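Local coordinates for protein DNA ligase (Aquifex aeolicus, PDB 3QWU) that is a putative ATP-dependent DNA ligase that holds adenosine and calcium ions and probably seals nucleic acid ends through an adenylated enzyme intermediate, at residues R311-A316 / D342-E347; V302-T307 / K350-M355. All blocks are in the same frame, centred on the assembly; numbering follows the deposited sequence.

Interaction 2 opens first along the chain: strand 303-310 leaves helix 276-299, and residues 302-307 wait for 350-355, closing a loop whose segments are separated by 42 residues. Within that span the chain turns into helix 313-325 at 311-316, and interaction 1 closes when 342-347 arrives, 25 residues later. The smaller loop thus lies wholly inside the larger one, and the two do not cross. Both use strand 343-352, the middle strand of a three-stranded antiparallel sheet: interaction 1 ties its beginning to the start of helix 313-325, interaction 2 ties its end to strand 303-310. They meet where Thr307 touches Glu347.

Interaction 1: residues R311-A316 / D342-E347; sequences RKKENA and DYWRLE
Asp110 OD2, on helix 106-115, is held by two donors from the chain entering helix 313-325, the backbone N of Lys312 and ND2 of Asn315, while OD1 of the same carboxylate takes the N of Arg311. With its backbone placed in this way, the 311-316 segment meets 342-347 by packing alone, for no hydrogen bond crosses between them. Trp344 carries most of the contact. Lys313 CB sits over one face of the indole, 3.8 Å from the centroid of the five-membered ring and only 7° off its normal, a CH-pi contact. Because CG of Lys313 is anti to the backbone N (chi1 -155°) and the chain runs on extended, CG follows across the ring system, 3.9 Å from Trp344 CD2. A lysine suits this place: its methylenes cover the indole while the ammonium leads away. At the indole edge, in plane, Arg311 O lies 3.9 Å from Trp344 CD1. The whole is part of a split beta-alpha-beta unit, in which helix 313-325 connects parallel strands 303-310 and 330-340 with antiparallel strand 343-352 running between them. Nearer the strand's start, Arg311 and Tyr343 lie side by side and point the same way, Arg311 CG 3.6 Å from Tyr343 CE1; the tyrosine adds a polar tip, its OH hydrogen-bonded to Asp114. Farther in, Ala316 is small enough for the helix to come down on the sheet, its CB 4.3 Å from Leu346 CD2, and both side chains also touch Phe310 and Leu337.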
ATOM      1  N   ARG A 311      16.157  -2.462 -35.654  1.00 45.12           N
ATOM      2  CA  ARG A 311      16.884  -2.757 -36.891  1.00 47.36           C
ATOM      3  C   ARG A 311      16.536  -4.162 -37.400  1.00 49.53           C
ATOM      4  O   ARG A 311      16.432  -4.371 -38.617  1.00 50.11           O
ATOM      5  CB  ARG A 311      18.387  -2.618 -36.661  1.00 47.55           C
ATOM      6  CG  ARG A 311      18.736  -1.255 -36.039  1.00 49.23           C
ATOM      7  CD  ARG A 311      20.189  -0.943 -36.078  1.00 55.29           C
ATOM      8  NE  ARG A 311      20.578  -0.424 -37.383  1.00 62.09           N
ATOM      9  CZ  ARG A 311      21.825  -0.100 -37.731  1.00 64.82           C
ATOM     10  NH1 ARG A 311      22.052   0.355 -38.961  1.00 66.28           N
ATOM     11  NH2 ARG A 311      22.832  -0.232 -36.868  1.00 64.22           N
ATOM     12  N   LYS A 312      16.286  -5.095 -36.476  1.00 49.76           N
ATOM     13  CA  LYS A 312      15.949  -6.449 -36.847  1.00 51.42           C
ATOM     14  C   LYS A 312      14.578  -6.856 -36.327  1.00 51.20           C
ATOM     15  O   LYS A 312      14.292  -6.705 -35.133  1.00 51.08           O
ATOM     16  CB  LYS A 312      16.951  -7.412 -36.234  1.00 52.45           C
ATOM     17  CG  LYS A 312      18.356  -7.311 -36.747  1.00 54.90           C
ATOM     18  CD  LYS A 312      19.053  -8.690 -36.615  1.00 59.08           C
ATOM     19  CE  LYS A 312      20.549  -8.657 -37.020  1.00 61.28           C
ATOM     20  NZ  LYS A 312      21.161 -10.018 -36.841  1.00 62.68           N
ATOM     21  N   LYS A 313      13.767  -7.433 -37.201  1.00 51.12           N
ATOM     22  CA  LYS A 313      12.505  -8.092 -36.814  1.00 51.09           C
ATOM     23  C   LYS A 313      12.645  -9.204 -35.782  1.00 50.13           C
ATOM     24  O   LYS A 313      11.911  -9.242 -34.826  1.00 50.11           O
ATOM     25  CB  LYS A 313      11.791  -8.679 -38.037  1.00 52.22           C
ATOM     26  CG  LYS A 313      10.297  -8.808 -37.851  1.00 53.40           C
ATOM     27  CD  LYS A 313       9.701  -9.819 -38.829  1.00 55.92           C
ATOM     28  CE  LYS A 313       8.215 -10.024 -38.573  1.00 56.10           C
ATOM     29  NZ  LYS A 313       7.681 -11.204 -39.346  1.00 56.60           N
ATOM     30  N   GLU A 314      13.566 -10.124 -35.963  1.00 50.47           N
ATOM     31  CA  GLU A 314      13.723 -11.185 -34.968  1.00 50.95           C
ATOM     32  C   GLU A 314      13.844 -10.592 -33.526  1.00 47.86           C
ATOM     33  O   GLU A 314      13.341 -11.174 -32.573  1.00 47.12           O
ATOM     34  CB  GLU A 314      14.920 -12.090 -35.312  1.00 52.56           C
ATOM     35  CG  GLU A 314      16.316 -11.509 -34.896  1.00 55.45           C
ATOM     36  CD  GLU A 314      17.497 -12.092 -35.701  1.00 60.88           C
ATOM     37  OE1 GLU A 314      17.583 -11.789 -36.913  1.00 64.98           O
ATOM     38  OE2 GLU A 314      18.346 -12.831 -35.120  1.00 63.87           O
ATOM     39  N   ASN A 315      14.496  -9.441 -33.404  1.00 45.56           N
ATOM     40  CA  ASN A 315      14.685  -8.755 -32.126  1.00 44.33           C
ATOM     41  C   ASN A 315      13.422  -8.177 -31.484  1.00 43.05           C
ATOM     42  O   ASN A 315      13.315  -8.154 -30.254  1.00 40.99           O
ATOM     43  CB  ASN A 315      15.733  -7.649 -32.262  1.00 43.69           C
ATOM     44  CG  ASN A 315      17.102  -8.209 -32.458  1.00 44.05           C
ATOM     45  OD1 ASN A 315      17.350  -9.350 -32.082  1.00 43.11           O
ATOM     46  ND2 ASN A 315      18.013  -7.410 -33.021  1.00 40.55           N
ATOM     47  N   ALA A 316      12.468  -7.753 -32.312  1.00 42.95           N
ATOM     48  CA  ALA A 316      11.207  -7.277 -31.803  1.00 42.49           C
ATOM     49  C   ALA A 316      10.420  -8.439 -31.322  1.00 43.38           C
ATOM     50  O   ALA A 316       9.802  -8.348 -30.267  1.00 43.40           O
ATOM     51  CB  ALA A 316      10.455  -6.522 -32.835  1.00 43.04           C
ATOM     52  N   ASP A 342      14.025   2.210 -42.448  1.00 61.95           N
ATOM     53  CA  ASP A 342      14.948   1.053 -42.268  1.00 62.27           C
ATOM     54  C   ASP A 342      14.757   0.264 -40.949  1.00 60.94           C
ATOM     55  O   ASP A 342      15.575  -0.620 -40.628  1.00 61.11           O
ATOM     56  CB  ASP A 342      16.411   1.514 -42.299  1.00 62.38           C
ATOM     57  CG  ASP A 342      16.925   1.741 -43.696  1.00 65.32           C
ATOM     58  OD1 ASP A 342      16.435   1.045 -44.624  1.00 68.18           O
ATOM     59  OD2 ASP A 342      17.835   2.596 -43.854  1.00 65.67           O
ATOM     60  N   TYR A 343      13.693   0.565 -40.204  1.00 59.13           N
ATOM     61  CA  TYR A 343      13.435  -0.090 -38.921  1.00 57.45           C
ATOM     62  C   TYR A 343      12.097  -0.788 -38.940  1.00 56.66           C
ATOM     63  O   TYR A 343      11.182  -0.391 -39.654  1.00 57.34           O
ATOM     64  CB  TYR A 343      13.443   0.926 -37.785  1.00 56.43           C
ATOM     65  CG  TYR A 343      14.762   1.627 -37.637  1.00 57.20           C
ATOM     66  CD1 TYR A 343      15.743   1.143 -36.780  1.00 56.40           C
ATOM     67  CD2 TYR A 343      15.043   2.773 -38.370  1.00 60.44           C
ATOM     68  CE1 TYR A 343      16.987   1.789 -36.653  1.00 57.76           C
ATOM     69  CE2 TYR A 343      16.295   3.444 -38.239  1.00 60.79           C
ATOM     70  CZ  TYR A 343      17.262   2.942 -37.378  1.00 57.98           C
ATOM     71  OH  TYR A 343      18.491   3.577 -37.263  1.00 52.54           O
ATOM     72  N   TRP A 344      12.007  -1.856 -38.162  1.00 54.77           N
ATOM     73  CA  TRP A 344      10.734  -2.468 -37.817  1.00 53.37           C
ATOM     74  C   TRP A 344      10.100  -1.706 -36.639  1.00 50.69           C
ATOM     75  O   TRP A 344      10.698  -1.631 -35.568  1.00 49.21           O
ATOM     76  CB  TRP A 344      10.976  -3.924 -37.477  1.00 53.59           C
ATOM     77  CG  TRP A 344      11.335  -4.667 -38.687  1.00 56.88           C
ATOM     78  CD1 TRP A 344      12.589  -4.832 -39.226  1.00 58.56           C
ATOM     79  CD2 TRP A 344      10.429  -5.314 -39.577  1.00 59.46           C
ATOM     80  NE1 TRP A 344      12.511  -5.572 -40.382  1.00 60.30           N
ATOM     81  CE2 TRP A 344      11.199  -5.876 -40.626  1.00 59.86           C
ATOM     82  CE3 TRP A 344       9.034  -5.481 -39.589  1.00 60.44           C
ATOM     83  CZ2 TRP A 344      10.628  -6.598 -41.668  1.00 63.03           C
ATOM     84  CZ3 TRP A 344       8.460  -6.209 -40.636  1.00 62.74           C
ATOM     85  CH2 TRP A 344       9.258  -6.756 -41.662  1.00 63.27           C
ATOM     86  N   ARG A 345       8.925  -1.115 -36.837  1.00 48.97           N
ATOM     87  CA  ARG A 345       8.211  -0.453 -35.740  1.00 47.94           C
ATOM     88  C   ARG A 345       7.374  -1.450 -34.920  1.00 47.29           C
ATOM     89  O   ARG A 345       6.602  -2.232 -35.491  1.00 48.37           O
ATOM     90  CB  ARG A 345       7.315   0.658 -36.273  1.00 48.43           C
ATOM     91  CG  ARG A 345       6.292   1.146 -35.305  1.00 48.11           C
ATOM     92  CD  ARG A 345       6.923   1.825 -34.151  1.00 50.86           C
ATOM     93  NE  ARG A 345       7.576   3.047 -34.570  1.00 52.36           N
ATOM     94  CZ  ARG A 345       8.194   3.888 -33.762  1.00 54.44           C
ATOM     95  NH1 ARG A 345       8.289   3.639 -32.461  1.00 57.55           N
ATOM     96  NH2 ARG A 345       8.743   4.978 -34.265  1.00 55.12           N
ATOM     97  N   LEU A 346       7.561  -1.462 -33.602  1.00 45.16           N
ATOM     98  CA  LEU A 346       6.738  -2.305 -32.725  1.00 44.50           C
ATOM     99  C   LEU A 346       5.848  -1.455 -31.828  1.00 44.24           C
ATOM    100  O   LEU A 346       6.304  -0.480 -31.217  1.00 43.32           O
ATOM    101  CB  LEU A 346       7.579  -3.206 -31.851  1.00 43.40           C
ATOM    102  CG  LEU A 346       6.805  -4.129 -30.903  1.00 42.24           C
ATOM    103  CD1 LEU A 346       5.988  -5.183 -31.665  1.00 39.98           C
ATOM    104  CD2 LEU A 346       7.802  -4.776 -29.986  1.00 40.70           C
ATOM    105  N   GLU A 347       4.576  -1.833 -31.759  1.00 44.82           N
ATOM    106  CA  GLU A 347       3.647  -1.243 -30.799  1.00 44.97           C
ATOM    107  C   GLU A 347       3.019  -2.380 -30.060  1.00 44.29           C
ATOM    108  O   GLU A 347       2.601  -3.340 -30.678  1.00 43.83           O
ATOM    109  CB  GLU A 347       2.513  -0.459 -31.487  1.00 46.23           C
ATOM    110  CG  GLU A 347       2.914   0.794 -32.239  1.00 49.09           C
ATOM    111  CD  GLU A 347       1.707   1.622 -32.674  1.00 55.45           C
ATOM    112  OE1 GLU A 347       0.598   1.462 -32.113  1.00 56.32           O
ATOM    113  OE2 GLU A 347       1.882   2.459 -33.587  1.00 61.88           O
TER

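Interaction 2: residues V302-T307 / K350-M355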
ATOM      1  N   VAL A 302      -8.003  -2.482 -19.286  1.00 43.00           N
ATOM      2  CA  VAL A 302      -7.062  -1.507 -18.742  1.00 40.01           C
ATOM      3  C   VAL A 302      -5.638  -1.908 -19.165  1.00 40.02           C
ATOM      4  O   VAL A 302      -5.152  -2.986 -18.832  1.00 40.39           O
ATOM      5  CB  VAL A 302      -7.156  -1.404 -17.225  1.00 39.02           C
ATOM      6  CG1 VAL A 302      -6.010  -0.492 -16.686  1.00 33.98           C
ATOM      7  CG2 VAL A 302      -8.500  -0.909 -16.832  1.00 35.33           C
ATOM      8  N   TYR A 303      -4.985  -1.030 -19.909  1.00 39.60           N
ATOM      9  CA  TYR A 303      -3.714  -1.366 -20.510  1.00 39.91           C
ATOM     10  C   TYR A 303      -2.860  -0.106 -20.781  1.00 39.21           C
ATOM     11  O   TYR A 303      -3.408   1.007 -20.883  1.00 40.09           O
ATOM     12  CB  TYR A 303      -3.977  -2.146 -21.823  1.00 40.54           C
ATOM     13  CG  TYR A 303      -4.656  -1.347 -22.917  1.00 40.30           C
ATOM     14  CD1 TYR A 303      -6.026  -1.393 -23.090  1.00 44.16           C
ATOM     15  CD2 TYR A 303      -3.916  -0.566 -23.811  1.00 41.58           C
ATOM     16  CE1 TYR A 303      -6.662  -0.660 -24.095  1.00 44.23           C
ATOM     17  CE2 TYR A 303      -4.555   0.167 -24.826  1.00 40.61           C
ATOM     18  CZ  TYR A 303      -5.920   0.104 -24.942  1.00 43.18           C
ATOM     19  OH  TYR A 303      -6.563   0.790 -25.932  1.00 50.75           O
ATOM     20  N   LYS A 304      -1.543  -0.295 -20.885  1.00 38.88           N
ATOM     21  CA  LYS A 304      -0.605   0.758 -21.341  1.00 38.95           C
ATOM     22  C   LYS A 304      -0.070   0.392 -22.708  1.00 38.99           C
ATOM     23  O   LYS A 304       0.267  -0.746 -22.919  1.00 40.21           O
ATOM     24  CB  LYS A 304       0.592   0.893 -20.401  1.00 38.18           C
ATOM     25  CG  LYS A 304       0.275   1.368 -19.001  1.00 40.03           C
ATOM     26  CD  LYS A 304       1.504   2.048 -18.350  1.00 40.88           C
ATOM     27  CE  LYS A 304       1.572   1.884 -16.845  1.00 40.03           C
ATOM     28  NZ  LYS A 304       2.611   2.733 -16.343  1.00 32.56           N
ATOM     29  N   THR A 305       0.018   1.334 -23.631  1.00 39.22           N
ATOM     30  CA  THR A 305       0.566   1.031 -24.956  1.00 41.06           C
ATOM     31  C   THR A 305       2.015   1.488 -24.988  1.00 40.00           C
ATOM     32  O   THR A 305       2.325   2.541 -24.488  1.00 40.26           O
ATOM     33  CB  THR A 305      -0.282   1.685 -26.135  1.00 42.35           C
ATOM     34  OG1 THR A 305      -1.577   1.040 -26.231  1.00 46.51           O
ATOM     35  CG2 THR A 305       0.424   1.548 -27.504  1.00 41.83           C
ATOM     36  N   PHE A 306       2.887   0.676 -25.573  1.00 40.46           N
ATOM     37  CA  PHE A 306       4.322   0.984 -25.754  1.00 39.76           C
ATOM     38  C   PHE A 306       4.678   0.973 -27.204  1.00 40.35           C
ATOM     39  O   PHE A 306       4.084   0.185 -27.946  1.00 41.36           O
ATOM     40  CB  PHE A 306       5.165  -0.061 -25.049  1.00 39.23           C
ATOM     41  CG  PHE A 306       5.037   0.012 -23.587  1.00 38.54           C
ATOM     42  CD1 PHE A 306       3.937  -0.516 -22.957  1.00 41.16           C
ATOM     43  CD2 PHE A 306       5.974   0.650 -22.837  1.00 38.49           C
ATOM     44  CE1 PHE A 306       3.801  -0.415 -21.591  1.00 41.05           C
ATOM     45  CE2 PHE A 306       5.849   0.721 -21.474  1.00 38.73           C
ATOM     46  CZ  PHE A 306       4.763   0.214 -20.857  1.00 38.86           C
ATOM     47  N   THR A 307       5.607   1.832 -27.628  1.00 39.61           N
ATOM     48  CA  THR A 307       6.031   1.835 -29.029  1.00 41.44           C
ATOM     49  C   THR A 307       7.538   1.961 -29.168  1.00 40.91           C
ATOM     50  O   THR A 307       8.155   2.750 -28.503  1.00 41.96           O
ATOM     51  CB  THR A 307       5.314   2.938 -29.875  1.00 42.22           C
ATOM     52  OG1 THR A 307       5.741   2.855 -31.255  1.00 45.77           O
ATOM     53  CG2 THR A 307       5.618   4.337 -29.364  1.00 41.88           C
ATOM     54  N   LYS A 350       0.591  -3.668 -22.675  1.00 40.53           N
ATOM     55  CA  LYS A 350       0.577  -4.403 -21.413  1.00 41.90           C
ATOM     56  C   LYS A 350      -0.856  -4.220 -20.863  1.00 41.68           C
ATOM     57  O   LYS A 350      -1.271  -3.099 -20.546  1.00 41.35           O
ATOM     58  CB  LYS A 350       1.652  -3.902 -20.409  1.00 41.55           C
ATOM     59  CG  LYS A 350       3.127  -4.198 -20.814  1.00 44.65           C
ATOM     60  CD  LYS A 350       4.211  -3.454 -19.953  1.00 48.22           C
ATOM     61  CE  LYS A 350       5.509  -3.202 -20.814  1.00 49.63           C
ATOM     62  NZ  LYS A 350       6.773  -2.980 -20.059  1.00 48.94           N
ATOM     63  N   VAL A 351      -1.618  -5.308 -20.845  1.00 42.27           N
ATOM     64  CA  VAL A 351      -2.987  -5.351 -20.339  1.00 42.91           C
ATOM     65  C   VAL A 351      -2.913  -5.826 -18.896  1.00 43.37           C
ATOM     66  O   VAL A 351      -2.432  -6.937 -18.658  1.00 44.72           O
ATOM     67  CB  VAL A 351      -3.878  -6.389 -21.149  1.00 44.93           C
ATOM     68  CG1 VAL A 351      -5.288  -6.522 -20.549  1.00 42.67           C
ATOM     69  CG2 VAL A 351      -3.944  -6.038 -22.677  1.00 43.12           C
ATOM     70  N   PHE A 352      -3.382  -5.005 -17.956  1.00 42.20           N
ATOM     71  CA  PHE A 352      -3.445  -5.357 -16.531  1.00 42.09           C
ATOM     72  C   PHE A 352      -4.754  -6.092 -16.209  1.00 43.37           C
ATOM     73  O   PHE A 352      -5.798  -5.460 -15.984  1.00 43.60           O
ATOM     74  CB  PHE A 352      -3.342  -4.069 -15.693  1.00 41.89           C
ATOM     75  CG  PHE A 352      -2.041  -3.329 -15.902  1.00 41.81           C
ATOM     76  CD1 PHE A 352      -0.938  -3.595 -15.102  1.00 42.58           C
ATOM     77  CD2 PHE A 352      -1.898  -2.437 -16.961  1.00 42.65           C
ATOM     78  CE1 PHE A 352       0.271  -2.945 -15.333  1.00 44.50           C
ATOM     79  CE2 PHE A 352      -0.694  -1.791 -17.200  1.00 42.33           C
ATOM     80  CZ  PHE A 352       0.377  -2.019 -16.383  1.00 42.46           C
ATOM     81  N   LEU A 353      -4.683  -7.424 -16.164  1.00 43.87           N
ATOM     82  CA  LEU A 353      -5.866  -8.282 -16.096  1.00 44.98           C
ATOM     83  C   LEU A 353      -6.587  -8.170 -14.775  1.00 44.23           C
ATOM     84  O   LEU A 353      -7.815  -8.289 -14.724  1.00 43.34           O
ATOM     85  CB  LEU A 353      -5.495  -9.773 -16.277  1.00 46.57           C
ATOM     86  CG  LEU A 353      -5.315 -10.480 -17.629  1.00 48.22           C
ATOM     87  CD1 LEU A 353      -5.194  -9.574 -18.867  1.00 48.75           C
ATOM     88  CD2 LEU A 353      -4.082 -11.375 -17.495  1.00 48.91           C
ATOM     89  N   ASN A 354      -5.818  -7.993 -13.708  1.00 43.06           N
ATOM     90  CA  ASN A 354      -6.404  -7.905 -12.382  1.00 43.33           C
ATOM     91  C   ASN A 354      -7.066  -6.566 -12.147  1.00 41.49           C
ATOM     92  O   ASN A 354      -8.163  -6.512 -11.646  1.00 43.24           O
ATOM     93  CB  ASN A 354      -5.400  -8.303 -11.290  1.00 43.48           C
ATOM     94  CG  ASN A 354      -5.099  -9.851 -11.313  1.00 47.57           C
ATOM     95  OD1 ASN A 354      -4.027 -10.316 -10.890  1.00 47.76           O
ATOM     96  ND2 ASN A 354      -6.039 -10.619 -11.864  1.00 49.51           N
ATOM     97  N   MET A 355      -6.453  -5.492 -12.585  1.00 39.59           N
ATOM     98  CA  MET A 355      -7.105  -4.204 -12.521  1.00 38.17           C
ATOM     99  C   MET A 355      -8.321  -4.225 -13.401  1.00 38.46           C
ATOM    100  O   MET A 355      -9.379  -3.706 -12.998  1.00 39.38           O
ATOM    101  CB  MET A 355      -6.184  -3.073 -12.983  1.00 36.73           C
ATOM    102  CG  MET A 355      -6.755  -1.706 -12.762  1.00 37.29           C
ATOM    103  SD  MET A 355      -7.171  -1.432 -11.005  1.00 42.70           S
ATOM    104  CE  MET A 355      -5.630  -0.671 -10.476  1.00 38.03           C
TER
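The Phe306 ring takes the Lys350 side chain over one face, the two crossing at about a right angle. Lys350 CE stands 3.6 Å from the centroid of the Phe306 ring, displaced toward its rim, and makes a CH-pi contact; NZ follows at 4.2 Å from that centroid, 25° off the normal, in a cation-pi interaction. The extended lysine chain delivers both its greasy and its charged part to the ring, while NZ is also hydrogen-bonded to Pro139 O. An alanine at Phe306 would remove the ring and with it both contacts, which would probably leave the Lys350 chain less firmly placed. The Phe352 ring is met at its edge instead, by Val302 O in plane and by Lys304 CG, which is 3.8 Å from Phe352 CE2. Beneath these side chains runs an antiparallel ladder. Lys304 and Lys350 form the hydrogen-bonded pair, Lys304 N to Lys350 O at 2.8 Å and Lys350 N to Lys304 O at 3.0 Å. Tyr303 and Val351 form the next, non-hydrogen-bonded pair, and beyond it Phe352 N donates to Val302 O at 2.8 Å, nearly along the C=O axis. That carbonyl also receives a CA-H...O contact from Val351. Lys304 NZ makes a salt bridge with Glu142, and its side chain lies about 7 Å from that of Glu143, a calcium ligand. Phe352 ends the strand as the N-cap residue of helix 353-363, whose Met355 brings CG to 4.2 Å from Val302 CG1. Helix 276-299 packs on this corner through Ala292 and Phe296 against Val302 and Leu289 against Met355, while strand 330-340 flanks strand 343-352 across from 303-310.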